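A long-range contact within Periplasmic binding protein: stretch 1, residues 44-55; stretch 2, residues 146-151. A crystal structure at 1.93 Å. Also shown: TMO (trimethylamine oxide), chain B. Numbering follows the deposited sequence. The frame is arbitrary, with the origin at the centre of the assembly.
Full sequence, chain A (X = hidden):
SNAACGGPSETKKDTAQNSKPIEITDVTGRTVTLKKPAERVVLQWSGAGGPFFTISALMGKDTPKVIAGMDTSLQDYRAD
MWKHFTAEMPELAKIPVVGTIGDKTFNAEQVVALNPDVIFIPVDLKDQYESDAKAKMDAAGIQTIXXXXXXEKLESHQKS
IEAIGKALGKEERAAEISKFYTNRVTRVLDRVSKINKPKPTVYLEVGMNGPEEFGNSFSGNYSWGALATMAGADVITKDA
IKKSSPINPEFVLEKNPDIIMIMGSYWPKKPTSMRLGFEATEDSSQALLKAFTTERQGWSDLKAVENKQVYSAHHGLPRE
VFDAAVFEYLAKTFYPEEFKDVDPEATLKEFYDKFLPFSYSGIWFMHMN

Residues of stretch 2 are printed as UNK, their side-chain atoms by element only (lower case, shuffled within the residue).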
# COMPACT_ATOMS: atom_id res chain seq x y z
N GLN A 44 -7.28 6.57 -10.73
CA GLN A 44 -7.92 5.32 -10.34
C GLN A 44 -7.15 4.73 -9.16
O GLN A 44 -5.93 4.95 -9.05
CB GLN A 44 -7.93 4.32 -11.49
CG GLN A 44 -8.83 4.70 -12.64
CD GLN A 44 -10.30 4.57 -12.29
OE1 GLN A 44 -11.00 5.57 -12.12
NE2 GLN A 44 -10.79 3.34 -12.20
N TRP A 45 -7.85 3.98 -8.32
CA TRP A 45 -7.28 3.29 -7.15
C TRP A 45 -6.42 4.18 -6.25
O TRP A 45 -5.34 3.77 -5.80
CB TRP A 45 -6.48 2.05 -7.59
CG TRP A 45 -7.34 0.90 -8.00
CD1 TRP A 45 -8.69 0.93 -8.27
CD2 TRP A 45 -6.93 -0.47 -8.18
NE1 TRP A 45 -9.13 -0.34 -8.60
CE2 TRP A 45 -8.07 -1.21 -8.55
CE3 TRP A 45 -5.70 -1.13 -8.05
CZ2 TRP A 45 -8.02 -2.59 -8.80
CZ3 TRP A 45 -5.65 -2.50 -8.30
CH2 TRP A 45 -6.81 -3.22 -8.67
N SER A 46 -6.89 5.39 -5.95
CA SER A 46 -6.14 6.30 -5.09
C SER A 46 -5.92 5.71 -3.70
O SER A 46 -6.85 5.21 -3.05
CB SER A 46 -6.82 7.67 -5.01
OG SER A 46 -6.75 8.29 -6.29
N GLY A 47 -4.66 5.74 -3.25
CA GLY A 47 -4.32 5.18 -1.95
C GLY A 47 -4.23 3.67 -1.99
O GLY A 47 -4.05 3.03 -0.93
N ALA A 48 -4.35 3.08 -3.18
CA ALA A 48 -4.33 1.63 -3.32
C ALA A 48 -3.49 1.16 -4.51
O ALA A 48 -3.86 0.21 -5.21
CB ALA A 48 -5.75 1.09 -3.43
N GLY A 49 -2.35 1.81 -4.74
CA GLY A 49 -1.49 1.38 -5.83
C GLY A 49 -1.76 2.10 -7.14
O GLY A 49 -1.04 1.88 -8.13
N GLY A 50 -2.79 2.95 -7.17
CA GLY A 50 -2.95 3.89 -8.28
C GLY A 50 -1.95 5.03 -8.10
O GLY A 50 -1.22 5.07 -7.11
N PRO A 51 -1.93 5.99 -9.03
CA PRO A 51 -0.86 7.00 -9.01
C PRO A 51 -0.99 8.10 -7.94
O PRO A 51 -0.03 8.84 -7.76
CB PRO A 51 -0.96 7.63 -10.41
CG PRO A 51 -2.43 7.52 -10.73
CD PRO A 51 -2.81 6.14 -10.21
N PHE A 52 -2.13 8.20 -7.25
CA PHE A 52 -2.37 9.35 -6.35
C PHE A 52 -1.21 9.76 -5.45
O PHE A 52 -0.78 10.92 -5.45
CB PHE A 52 -3.62 9.15 -5.50
CG PHE A 52 -3.82 10.24 -4.48
CD1 PHE A 52 -3.48 10.05 -3.14
CD2 PHE A 52 -4.34 11.48 -4.87
CE1 PHE A 52 -3.65 11.07 -2.21
CE2 PHE A 52 -4.52 12.50 -3.94
CZ PHE A 52 -4.17 12.29 -2.61
N PHE A 53 -0.70 8.82 -4.65
CA PHE A 53 0.39 9.16 -3.73
C PHE A 53 1.66 9.54 -4.49
O PHE A 53 2.39 10.43 -4.07
CB PHE A 53 0.68 8.02 -2.77
CG PHE A 53 -0.12 8.08 -1.51
CD1 PHE A 53 -0.98 7.05 -1.17
CD2 PHE A 53 -0.02 9.17 -0.66
CE1 PHE A 53 -1.73 7.10 -0.00
CE2 PHE A 53 -0.77 9.23 0.52
CZ PHE A 53 -1.62 8.19 0.84
N THR A 54 1.94 8.85 -5.59
CA THR A 54 3.10 9.23 -6.42
C THR A 54 2.94 10.64 -6.99
O THR A 54 3.86 11.46 -6.92
CB THR A 54 3.33 8.20 -7.54
OG1 THR A 54 3.41 6.89 -6.95
CG2 THR A 54 4.63 8.51 -8.29
N ILE A 55 1.76 10.93 -7.52
CA ILE A 55 1.52 12.25 -8.09
C ILE A 55 1.67 13.33 -7.01
O ILE A 55 2.31 14.37 -7.24
CB ILE A 55 0.15 12.32 -8.80
CG1 ILE A 55 0.15 11.38 -10.01
CG2 ILE A 55 -0.18 13.74 -9.22
CD1 ILE A 55 -1.19 11.32 -10.79
N UNK A 146 0.54 2.19 -17.95
CA UNK A 146 0.41 1.13 -16.91
C UNK A 146 1.50 1.26 -15.85
O UNK A 146 2.65 1.54 -16.17
c UNK A 146 -1.74 -1.07 -20.55
c UNK A 146 0.45 -0.26 -17.55
o UNK A 146 -4.11 -1.21 -20.78
c UNK A 146 -2.05 -0.44 -17.88
c UNK A 146 -3.00 -0.98 -20.00
c UNK A 146 -0.76 -0.53 -18.42
c UNK A 146 -0.63 -0.85 -19.76
c UNK A 146 -3.16 -0.67 -18.67
N UNK A 147 1.13 1.04 -14.59
CA UNK A 147 2.07 1.09 -13.48
C UNK A 147 1.83 -0.17 -12.63
O UNK A 147 0.82 -0.86 -12.80
c UNK A 147 0.47 2.32 -11.97
c UNK A 147 2.04 3.63 -13.46
c UNK A 147 0.26 3.42 -10.92
c UNK A 147 1.86 2.35 -12.62
N UNK A 148 2.75 -0.50 -11.72
CA UNK A 148 2.58 -1.75 -10.99
C UNK A 148 3.36 -1.74 -9.69
O UNK A 148 4.51 -2.19 -9.62
c UNK A 148 2.61 -4.30 -11.20
c UNK A 148 2.98 -2.96 -11.85
o UNK A 148 1.88 -4.32 -10.18
o UNK A 148 3.03 -5.36 -11.72
N UNK A 149 2.72 -1.24 -8.64
CA UNK A 149 3.27 -1.34 -7.30
C UNK A 149 2.88 -2.67 -6.65
O UNK A 149 3.48 -3.05 -5.63
c UNK A 149 4.67 1.39 -7.08
c UNK A 149 5.17 2.63 -7.46
c UNK A 149 2.45 2.26 -7.11
o UNK A 149 4.76 4.92 -8.06
c UNK A 149 3.31 1.19 -6.89
c UNK A 149 2.77 -0.16 -6.46
c UNK A 149 4.29 3.68 -7.68
c UNK A 149 2.92 3.50 -7.51
N UNK A 150 1.91 -3.38 -7.22
CA UNK A 150 1.39 -4.59 -6.57
C UNK A 150 2.37 -5.75 -6.71
O UNK A 150 2.36 -6.68 -5.90
c UNK A 150 0.03 -5.00 -7.14
c UNK A 150 -2.30 -2.22 -6.93
n UNK A 150 -1.25 -2.84 -7.44
c UNK A 150 -1.08 -4.05 -6.80
c UNK A 150 -2.07 -4.14 -5.88
n UNK A 150 -2.82 -2.99 -5.98
N UNK A 151 3.23 -5.70 -7.73
CA UNK A 151 4.20 -6.78 -7.93
C UNK A 151 5.18 -6.86 -6.76
O UNK A 151 5.71 -7.93 -6.45
c UNK A 151 4.98 -6.56 -9.23
CAA TMO B . -9.64 -1.47 -2.77
NAC TMO B . -9.59 -1.15 -4.21
CAD TMO B . -10.94 -1.22 -4.78
CAB TMO B . -9.10 0.22 -4.38
OAE TMO B . -8.82 -1.97 -4.79
O HOH W 1 -4.75 -2.49 -4.12
O HOH W 2 0.09 -0.39 -8.89

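Position 146 carries eight side-chain atoms, seven carbons and one oxygen: a single carbon leads into a six-membered carbon ring that bears the oxygen. This is a phenol, and the residue is Tyr 146. It lies in a strand, and its side chain is out of reach of stretch 1; its hydroxyl is hydrogen-bonded elsewhere in the structure.

Position 147 has four carbons and no heteroatom. The chain forks at its first carbon, and one arm is two carbons long. The end of the longer arm packs on the backbone of stretch 1, where it meets Gly 49 and the bond into Pro 51. The residue is Ile 147; CD1 lies 3.4 Å from Gly 49 O and 4.2 Å from Pro 51 CD.

Position 148 has two side-chain carbons, the second holding two oxygens, a short carboxylate that makes no contact with stretch 1. It is Asp 148. Its OD1 instead receives two weak hydrogen bonds from the backbone just ahead, each 3.1 Å long, from the N atoms of positions 150 and 151.

Position 149 again shows one carbon, then a six-membered carbon ring bearing an oxygen. Here the ring reaches along stretch 1, and its oxygen meets the hydroxyl of Thr 54. The residue is Tyr 149: its OH lies 2.6 Å from Thr 54 OG1 in a hydrogen bond that either hydroxyl could donate, while Gly 49 O approaches the ring edge, 3.7 Å from CD2.

Position 150 has one carbon and a five-membered ring of three carbons and two nitrogens, an imidazole whose one carbon approaches Trp 45 and the backbone of Ala 48 and Gly 49. It is His 150. Its CE1 lies 3.6 Å from Trp 45 CZ3, at the edge of the indole, and 3.4 Å from Ala 48 O; the two rings meet obliquely, their planes at 63°.

Position 151 has a single side-chain carbon, far from stretch 1, and is Ala 151.

The backbones come closest at Gly 49, whose CA is 5.7 Å from Tyr 149 CA; a CB on Gly 49 would lie 2.4 Å from His 150 CE1, a clash. Two waters bridge the stretches: one joins Ala 48 O (3.0 Å) to His 150 NE2 (2.7 Å), and the other links Gly 49 O (2.6 Å) with Tyr 149 N (2.8 Å). Thus the direct hydroxyl pair, apolar packing and water bridges together join the two segments.

Stretch 2 146-151: YIDYHA
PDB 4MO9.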